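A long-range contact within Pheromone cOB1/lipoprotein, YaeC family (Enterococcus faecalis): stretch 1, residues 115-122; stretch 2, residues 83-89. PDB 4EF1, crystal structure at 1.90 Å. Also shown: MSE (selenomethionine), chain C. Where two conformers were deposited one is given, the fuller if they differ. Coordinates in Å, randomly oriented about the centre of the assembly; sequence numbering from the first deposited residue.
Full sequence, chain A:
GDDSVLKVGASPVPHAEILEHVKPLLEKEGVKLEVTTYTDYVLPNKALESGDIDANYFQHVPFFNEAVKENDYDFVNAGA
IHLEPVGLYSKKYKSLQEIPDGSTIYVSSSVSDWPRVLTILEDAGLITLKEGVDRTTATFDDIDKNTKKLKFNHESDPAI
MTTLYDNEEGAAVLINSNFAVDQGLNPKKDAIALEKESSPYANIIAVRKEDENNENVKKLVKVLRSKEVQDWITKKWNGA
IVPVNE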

ATOM      1  N   PRO A 115       8.075  -8.614  -4.043  1.00 20.48           N
ATOM      2  CA  PRO A 115       8.620  -9.312  -2.892  1.00 20.77           C
ATOM      3  C   PRO A 115       7.606  -9.756  -1.825  1.00 20.11           C
ATOM      4  O   PRO A 115       7.891 -10.693  -1.063  1.00 24.03           O
ATOM      5  CB  PRO A 115       9.598  -8.297  -2.298  1.00 22.13           C
ATOM      6  CG  PRO A 115      10.047  -7.459  -3.459  1.00 20.77           C
ATOM      7  CD  PRO A 115       8.769  -7.317  -4.254  1.00 19.96           C
ATOM      8  N   ARG A 116       6.488  -9.063  -1.756  1.00 21.05           N
ATOM      9  CA  ARG A 116       5.441  -9.324  -0.786  1.00 20.67           C
ATOM     10  C   ARG A 116       4.689 -10.637  -1.075  1.00 20.40           C
ATOM     11  O   ARG A 116       4.429 -11.395  -0.164  1.00 20.49           O
ATOM     12  CB  ARG A 116       4.483  -8.146  -0.742  1.00 19.79           C
ATOM     13  CG  ARG A 116       5.142  -6.783  -0.493  1.00 20.77           C
ATOM     14  CD  ARG A 116       4.199  -5.614  -0.463  1.00 19.07           C
ATOM     15  NE  ARG A 116       3.464  -5.441   0.797  1.00 21.20           N
ATOM     16  CZ  ARG A 116       2.549  -4.501   0.993  1.00 21.65           C
ATOM     17  NH1 ARG A 116       2.307  -3.583   0.050  1.00 25.69           N
ATOM     18  NH2 ARG A 116       1.939  -4.417   2.159  1.00 21.40           N
ATOM     19  N   VAL A 117       4.320 -10.889  -2.327  1.00 21.41           N
ATOM     20  CA  VAL A 117       3.716 -12.174  -2.689  1.00 18.75           C
ATOM     21  C   VAL A 117       4.756 -13.290  -2.519  1.00 20.42           C
ATOM     22  O   VAL A 117       4.423 -14.387  -2.055  1.00 20.43           O
ATOM     23  CB  VAL A 117       3.104 -12.189  -4.111  1.00 19.29           C
ATOM     24  CG1 VAL A 117       4.216 -12.268  -5.164  1.00 18.97           C
ATOM     25  CG2 VAL A 117       2.120 -13.366  -4.253  1.00 15.35           C
ATOM     26  N   LEU A 118       6.026 -13.001  -2.866  1.00 22.83           N
ATOM     27  CA  LEU A 118       7.100 -13.962  -2.681  1.00 20.73           C
ATOM     28  C   LEU A 118       7.293 -14.321  -1.175  1.00 21.16           C
ATOM     29  O   LEU A 118       7.453 -15.506  -0.870  1.00 21.86           O
ATOM     30  CB  LEU A 118       8.413 -13.458  -3.313  1.00 21.62           C
ATOM     31  CG  LEU A 118       8.454 -13.359  -4.850  1.00 21.07           C
ATOM     32  CD1 LEU A 118       9.803 -12.882  -5.354  1.00 23.91           C
ATOM     33  CD2 LEU A 118       8.145 -14.696  -5.490  1.00 21.53           C
ATOM     34  N   THR A 119       7.249 -13.318  -0.262  1.00 22.24           N
ATOM     35  CA  THR A 119       7.374 -13.583   1.180  0.50 23.04           C
ATOM     36  C   THR A 119       6.143 -14.367   1.675  1.00 22.18           C
ATOM     37  O   THR A 119       6.258 -15.242   2.532  1.00 23.05           O
ATOM     38  CB  THR A 119       7.512 -12.321   2.085  0.50 24.28           C
ATOM     39  OG1 THR A 119       6.279 -11.585   2.148  0.50 22.73           O
ATOM     40  CG2 THR A 119       8.684 -11.423   1.659  0.50 25.50           C
ATOM     41  N   ILE A 120       4.969 -14.055   1.149  1.00 21.84           N
ATOM     42  CA  ILE A 120       3.754 -14.803   1.560  1.00 20.88           C
ATOM     43  C   ILE A 120       3.926 -16.315   1.186  1.00 22.26           C
ATOM     44  O   ILE A 120       3.762 -17.182   2.014  1.00 22.58           O
ATOM     45  CB  ILE A 120       2.472 -14.209   0.964  1.00 20.48           C
ATOM     46  CG1 ILE A 120       2.140 -12.865   1.623  1.00 18.92           C
ATOM     47  CG2 ILE A 120       1.296 -15.216   1.053  1.00 19.00           C
ATOM     48  CD1 ILE A 120       1.114 -12.057   0.863  1.00 21.62           C
ATOM     49  N   LEU A 121       4.309 -16.584  -0.066  1.00 21.85           N
ATOM     50  CA  LEU A 121       4.466 -17.945  -0.542  1.00 21.94           C
ATOM     51  C   LEU A 121       5.638 -18.690   0.194  1.00 24.69           C
ATOM     52  O   LEU A 121       5.516 -19.885   0.498  1.00 23.10           O
ATOM     53  CB  LEU A 121       4.630 -17.981  -2.072  1.00 22.17           C
ATOM     54  CG  LEU A 121       3.393 -17.473  -2.832  1.00 20.82           C
ATOM     55  CD1 LEU A 121       3.722 -17.255  -4.296  1.00 22.59           C
ATOM     56  CD2 LEU A 121       2.153 -18.356  -2.608  1.00 19.98           C
ATOM     57  N   GLU A 122       6.729 -17.962   0.496  1.00 22.35           N
ATOM     58  CA  GLU A 122       7.815 -18.498   1.331  1.00 25.03           C
ATOM     59  C   GLU A 122       7.332 -18.851   2.754  1.00 24.80           C
ATOM     60  O   GLU A 122       7.613 -19.951   3.254  1.00 27.33           O
ATOM     61  CB  GLU A 122       9.014 -17.510   1.397  1.00 25.38           C
ATOM     62  CG  GLU A 122      10.213 -18.037   2.171  1.00 28.16           C
ATOM     63  CD  GLU A 122      11.546 -17.416   1.766  1.00 31.29           C
ATOM     64  OE1 GLU A 122      11.629 -16.196   1.682  1.00 35.07           O
ATOM     65  OE2 GLU A 122      12.536 -18.146   1.606  1.00 40.16           O
TER
HETATM   66  N   MSE C 301      -1.759   1.317   0.067  1.00 19.20           N
HETATM   67  CA  MSE C 301      -0.823   0.432  -0.734  1.00 18.99           C
HETATM   68  C   MSE C 301      -0.157  -0.654   0.116  1.00 24.73           C
HETATM   69  O   MSE C 301       0.298  -0.367   1.234  1.00 21.57           O
HETATM   70  OXT MSE C 301       0.004  -1.816  -0.346  1.00 22.97           O
HETATM   71  CB  MSE C 301       0.228   1.245  -1.489  1.00 17.28           C
HETATM   72  CG  MSE C 301       1.108   0.445  -2.458  1.00 20.42           C
HETATM   73 SE   MSE C 301       2.554   1.528  -3.119  0.75 22.55          SE
HETATM   74  CE  MSE C 301       1.536   2.813  -4.248  1.00 17.81           C
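Stretch 2, residues 83-89: LEPVGLY

The apolar centre of this contact is Leu88, a strand residue whose CA-to-CB bond points toward the helix and whose side chain meets three helix residues. Its CD1 lies 3.9 Å from CG2 of Ile120 and 4.1 Å from CD2 of Leu121, while its CD2 packs 3.8 Å from CG2 of Val117. Val117, Ile120 and Leu121 follow the three-and-four spacing by which a helix gathers side chains on one side, so a single leucine can settle among them. The three do not contribute alike: Ile120 points toward the strand, Val117 and Leu121 point sideways, and Leu121 brings the end of its side chain nearer.

Two residues earlier, Val86 repeats the approach. It too points toward the helix, with CG1 4.0 Å from CD1 of Ile120, and the same CD1 comes within 3.5 Å of the backbone O of Val86. Ile120 thus spans both positions, using CG2 against Leu88 and CD1 against Val86. The spacing is the alternation of an extended chain: Val86 and Leu88 face the helix, and between them Gly87 has no side chain. An ideal CB there would point away from the helix and be crowded by CE1 of Tyr89 at 3.1 Å.

The backbones frame this arrangement. Residues 115-122 are helical throughout, with regular i to i+4 hydrogen bonds such as Ile120 N to Arg116 O at 3.0 Å. Stretch 2 arrives as a loop and becomes a strand at Gly87 to Tyr89; the strand crosses the helix at -79°, nearly perpendicular, and the two axes approach to 9.5 Å. The CA atoms of Arg116 and Val86 lie 7.5 Å apart, those of Val117 and Leu88 7.7 Å, and 319 Å² is buried in all.

Outward from Val86 the contact turns polar through Arg116. Its CA-to-CB bond also points toward stretch 2, the side chain runs m, t, p through chi3, and CG1 of Val86 covers one face of the guanidinium, 3.6 Å from NE. The polar partners lie at the edge, near the plane, where the N-H groups point: NH2 gives a weak hydrogen bond to Glu84 O at 2.9 Å, and NH1 donates to OXT of the selenomethionine, also at 2.9 Å. Glu84 binds the ligand's amino group, its OE1 accepting from MSE N at 2.8 Å, beside the carboxylate that Arg116 holds. Water 1 links the two stretches, accepting from Glu84 N at 2.9 Å and, weakly, from Arg116 NH2 at 3.2 Å. The rule is economical: alternate residues pack the helix, and one arginine carries the contact from valine to ligand.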

ATOM      1  N   LEU A  83       0.669   0.814   8.030  1.00 25.20           N
ATOM      2  CA  LEU A  83       0.946  -0.411   7.248  1.00 21.89           C
ATOM      3  C   LEU A  83      -0.377  -1.032   6.783  1.00 22.65           C
ATOM      4  O   LEU A  83      -1.437  -0.938   7.482  1.00 21.23           O
ATOM      5  CB  LEU A  83       1.636  -1.467   8.134  1.00 26.02           C
ATOM      6  CG  LEU A  83       2.775  -1.084   9.066  1.00 27.71           C
ATOM      7  CD1 LEU A  83       3.352  -2.285   9.818  1.00 28.17           C
ATOM      8  CD2 LEU A  83       3.858  -0.360   8.276  1.00 32.96           C
ATOM      9  N   GLU A  84      -0.318  -1.691   5.625  1.00 21.57           N
ATOM     10  CA  GLU A  84      -1.445  -2.443   5.069  1.00 23.55           C
ATOM     11  C   GLU A  84      -0.953  -3.858   4.678  1.00 25.01           C
ATOM     12  O   GLU A  84      -0.610  -4.086   3.501  1.00 22.10           O
ATOM     13  CB  GLU A  84      -1.937  -1.751   3.796  1.00 23.25           C
ATOM     14  CG  GLU A  84      -2.557  -0.421   4.026  1.00 21.55           C
ATOM     15  CD  GLU A  84      -3.081   0.216   2.747  1.00 25.34           C
ATOM     16  OE1 GLU A  84      -3.192  -0.441   1.641  1.00 20.26           O
ATOM     17  OE2 GLU A  84      -3.376   1.412   2.881  1.00 23.21           O
ATOM     18  N   PRO A  85      -0.906  -4.785   5.654  1.00 25.51           N
ATOM     19  CA  PRO A  85      -0.507  -6.168   5.368  1.00 25.36           C
ATOM     20  C   PRO A  85      -1.321  -6.668   4.191  1.00 22.46           C
ATOM     21  O   PRO A  85      -2.567  -6.630   4.227  1.00 21.80           O
ATOM     22  CB  PRO A  85      -0.849  -6.913   6.671  1.00 25.09           C
ATOM     23  CG  PRO A  85      -0.823  -5.857   7.716  1.00 28.67           C
ATOM     24  CD  PRO A  85      -1.361  -4.639   7.041  1.00 28.25           C
ATOM     25  N   VAL A  86      -0.622  -7.040   3.126  1.00 20.56           N
ATOM     26  CA  VAL A  86      -1.247  -7.374   1.859  1.00 18.83           C
ATOM     27  C   VAL A  86      -1.677  -8.859   1.830  1.00 19.81           C
ATOM     28  O   VAL A  86      -1.015  -9.761   2.374  1.00 20.23           O
ATOM     29  CB  VAL A  86      -0.286  -7.045   0.692  1.00 20.00           C
ATOM     30  CG1 VAL A  86       0.891  -8.025   0.679  1.00 19.79           C
ATOM     31  CG2 VAL A  86      -1.021  -7.000  -0.646  1.00 18.02           C
ATOM     32  N   GLY A  87      -2.822  -9.094   1.215  1.00 21.00           N
ATOM     33  CA  GLY A  87      -3.348 -10.440   1.068  1.00 20.42           C
ATOM     34  C   GLY A  87      -3.457 -10.984  -0.342  1.00 20.32           C
ATOM     35  O   GLY A  87      -3.525 -10.224  -1.327  1.00 17.06           O
ATOM     36  N   LEU A  88      -3.487 -12.312  -0.399  1.00 21.01           N
ATOM     37  CA  LEU A  88      -3.835 -13.069  -1.585  1.00 21.34           C
ATOM     38  C   LEU A  88      -5.281 -13.482  -1.350  1.00 20.55           C
ATOM     39  O   LEU A  88      -5.617 -13.975  -0.260  1.00 23.76           O
ATOM     40  CB  LEU A  88      -2.962 -14.319  -1.784  1.00 20.83           C
ATOM     41  CG  LEU A  88      -1.572 -14.188  -2.416  1.00 22.12           C
ATOM     42  CD1 LEU A  88      -0.827 -15.505  -2.176  1.00 21.37           C
ATOM     43  CD2 LEU A  88      -1.603 -13.808  -3.900  1.00 20.18           C
ATOM     44  N   TYR A  89      -6.108 -13.330  -2.400  1.00 20.54           N
ATOM     45  CA  TYR A  89      -7.560 -13.606  -2.362  1.00 21.26           C
ATOM     46  C   TYR A  89      -7.967 -14.560  -3.484  1.00 21.33           C
ATOM     47  O   TYR A  89      -7.338 -14.606  -4.534  1.00 21.48           O
ATOM     48  CB  TYR A  89      -8.329 -12.299  -2.491  1.00 23.59           C
ATOM     49  CG  TYR A  89      -7.992 -11.255  -1.435  1.00 21.53           C
ATOM     50  CD1 TYR A  89      -6.871 -10.448  -1.550  1.00 20.48           C
ATOM     51  CD2 TYR A  89      -8.846 -11.035  -0.356  1.00 23.34           C
ATOM     52  CE1 TYR A  89      -6.562  -9.492  -0.591  1.00 22.64           C
ATOM     53  CE2 TYR A  89      -8.563 -10.081   0.612  1.00 22.04           C
ATOM     54  CZ  TYR A  89      -7.438  -9.309   0.499  1.00 22.48           C
ATOM     55  OH  TYR A  89      -7.153  -8.362   1.452  1.00 23.64           O
TER
HETATM   56  O   HOH W   1       1.447  -1.505   3.304  1.00 23.32           O